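PDB 7NSZ: isoform A of Peptidoglycan-recognition protein LB from Drosophila melanogaster, which hydrolyses the amide bond between N-acetylmuramoyl and L-amino acid residues of bacterial peptidoglycan, as a secreted zinc amidase of innate immunity. Local coordinates for residues 41-46 against 149-154. The protein carries 1 engineered substitution. Numbering follows the deposited sequence.
Sequences VIIHHS and YKLLGH. With ZN (zinc ion), chain B.
His44 and His154 both bind the zinc ion, each through ND1 at 2.1 Å from the metal. The two ring planes are turned 68° to each other, and His154 ND1 lies in the plane of the His44 ring, at its edge. In His154, CG is anti to the backbone N (chi1 -169°), which places ND1 at the zinc, next to His44. Cys162 is the third protein ligand of this amidase site. Zinc on ND1 and a hydrogen bond from NE2 to His102 ND1 together limit the rotation of the His44 ring.

Leading up to the metal site, the strands pair in parallel. Val41 N donates to Lys150 O, Leu152 N to Val41 O and Ile43 N to Leu152 O. His154 N closes the ladder on Ile43 O at 3.1 Å, next to the zinc site.

On one face Leu151 CD1 touches both Val41 CG1 (3.7 Å) and Ile43 CG1. Val41 CG2 meets Tyr149 CD1. On the other face Ile42 and Leu152 lie side by side, CD1 to CD1 at 3.8 Å. Ile42 CG2 packs against His154 N (3.7 Å).

Strand 149-153 is an edge strand of the mixed sheet within this chain. Strand 38-45 separates it from strand 110-115, and helix 126-142 covers Val41 and Tyr149.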
loop_
_atom_site.group_PDB
_atom_site.type_symbol
_atom_site.label_atom_id
_atom_site.label_comp_id
_atom_site.label_asym_id
_atom_site.label_seq_id
_atom_site.Cartn_x
_atom_site.Cartn_y
_atom_site.Cartn_z
ATOM N N VAL A 41 4.903 -4.563 6.715
ATOM C CA VAL A 41 3.781 -3.957 5.965
ATOM C C VAL A 41 3.886 -2.464 6.200
ATOM O O VAL A 41 3.897 -2.037 7.374
ATOM C CB VAL A 41 2.418 -4.507 6.386
ATOM C CG1 VAL A 41 1.294 -3.785 5.686
ATOM C CG2 VAL A 41 2.322 -5.997 6.197
ATOM N N ILE A 42 3.971 -1.694 5.122
ATOM C CA ILE A 42 4.073 -0.212 5.223
ATOM C C ILE A 42 2.811 0.378 4.650
ATOM O O ILE A 42 2.439 0.122 3.487
ATOM C CB ILE A 42 5.275 0.368 4.484
ATOM C CG1 ILE A 42 6.545 -0.432 4.687
ATOM C CG2 ILE A 42 5.452 1.837 4.774
ATOM C CD1 ILE A 42 7.007 -0.504 6.066
ATOM N N ILE A 43 2.154 1.219 5.422
ATOM C CA ILE A 43 0.914 1.906 5.016
ATOM C C ILE A 43 1.192 3.303 4.513
ATOM O O ILE A 43 1.981 4.048 5.131
ATOM C CB ILE A 43 -0.108 1.952 6.180
ATOM C CG1 ILE A 43 -0.396 0.565 6.739
ATOM C CG2 ILE A 43 -1.355 2.673 5.776
ATOM C CD1 ILE A 43 -0.946 -0.425 5.746
ATOM N N HIS A 44 0.551 3.653 3.424
ATOM C CA HIS A 44 0.613 4.955 2.732
ATOM C C HIS A 44 -0.768 5.507 2.505
ATOM O O HIS A 44 -1.762 4.732 2.438
ATOM C CB HIS A 44 1.340 4.803 1.360
ATOM C CG HIS A 44 2.665 4.155 1.448
ATOM N ND1 HIS A 44 3.807 4.953 1.513
ATOM C CD2 HIS A 44 3.110 2.897 1.391
ATOM C CE1 HIS A 44 4.860 4.210 1.512
ATOM N NE2 HIS A 44 4.501 2.910 1.452
ATOM N N HIS A 45 -0.847 6.827 2.266
ATOM C CA HIS A 45 -1.966 7.441 1.554
ATOM C C HIS A 45 -1.447 7.952 0.215
ATOM O O HIS A 45 -0.228 8.086 0.016
ATOM C CB HIS A 45 -2.749 8.524 2.326
ATOM C CG HIS A 45 -2.038 9.825 2.456
ATOM N ND1 HIS A 45 -2.751 10.918 2.905
ATOM C CD2 HIS A 45 -0.768 10.209 2.305
ATOM C CE1 HIS A 45 -1.914 11.928 2.978
ATOM N NE2 HIS A 45 -0.720 11.540 2.689
ATOM N N SER A 46 -2.355 8.216 -0.704
ATOM C CA SER A 46 -1.907 8.714 -2.019
ATOM C C SER A 46 -1.767 10.237 -2.010
ATOM O O SER A 46 -0.936 10.755 -2.785
ATOM C CB SER A 46 -2.818 8.285 -3.161
ATOM O OG SER A 46 -4.148 8.756 -2.993
ATOM N N TYR A 149 4.768 -10.224 11.242
ATOM C CA TYR A 149 5.101 -8.966 10.532
ATOM C C TYR A 149 5.047 -7.785 11.501
ATOM O O TYR A 149 4.259 -7.738 12.465
ATOM C CB TYR A 149 4.193 -8.800 9.305
ATOM C CG TYR A 149 2.764 -8.522 9.641
ATOM C CD1 TYR A 149 2.278 -7.235 9.771
ATOM C CD2 TYR A 149 1.862 -9.561 9.855
ATOM C CE1 TYR A 149 0.986 -6.976 10.155
ATOM C CE2 TYR A 149 0.547 -9.309 10.207
ATOM C CZ TYR A 149 0.090 -8.014 10.332
ATOM O OH TYR A 149 -1.199 -7.694 10.678
ATOM N N LYS A 150 5.814 -6.767 11.137
ATOM C CA LYS A 150 5.714 -5.449 11.787
ATOM C C LYS A 150 4.968 -4.487 10.874
ATOM O O LYS A 150 5.316 -4.412 9.649
ATOM C CB LYS A 150 7.070 -4.873 12.153
ATOM C CG LYS A 150 7.722 -5.646 13.289
ATOM C CD LYS A 150 9.168 -5.281 13.529
ATOM C CE LYS A 150 9.779 -6.162 14.590
ATOM N NZ LYS A 150 10.369 -7.394 14.005
ATOM N N LEU A 151 3.998 -3.780 11.402
ATOM C CA LEU A 151 3.189 -2.778 10.689
ATOM C C LEU A 151 3.735 -1.378 10.971
ATOM O O LEU A 151 3.846 -0.997 12.184
ATOM C CB LEU A 151 1.710 -2.927 11.106
ATOM C CG LEU A 151 0.760 -1.922 10.476
ATOM C CD1 LEU A 151 0.484 -2.316 9.024
ATOM C CD2 LEU A 151 -0.521 -1.874 11.282
ATOM N N LEU A 152 3.985 -0.601 9.905
ATOM C CA LEU A 152 4.530 0.776 10.028
ATOM C C LEU A 152 3.804 1.717 9.088
ATOM O O LEU A 152 3.220 1.269 8.106
ATOM C CB LEU A 152 6.011 0.785 9.632
ATOM C CG LEU A 152 6.947 -0.113 10.393
ATOM C CD1 LEU A 152 8.303 -0.178 9.669
ATOM C CD2 LEU A 152 7.130 0.360 11.837
ATOM N N GLY A 153 3.757 2.987 9.392
ATOM C CA GLY A 153 3.443 4.013 8.414
ATOM C C GLY A 153 4.721 4.515 7.775
ATOM O O GLY A 153 5.806 4.464 8.362
ATOM N N HIS A 154 4.595 5.012 6.568
ATOM C CA HIS A 154 5.739 5.597 5.838
ATOM C C HIS A 154 6.514 6.620 6.666
ATOM O O HIS A 154 7.736 6.567 6.640
ATOM C CB HIS A 154 5.198 6.176 4.554
ATOM C CG HIS A 154 6.194 6.593 3.523
ATOM N ND1 HIS A 154 5.812 7.154 2.344
ATOM C CD2 HIS A 154 7.537 6.679 3.531
ATOM C CE1 HIS A 154 6.879 7.507 1.657
ATOM N NE2 HIS A 154 7.943 7.191 2.321
HETATM ZN ZN ZN B . 3.875 7.019 1.636
#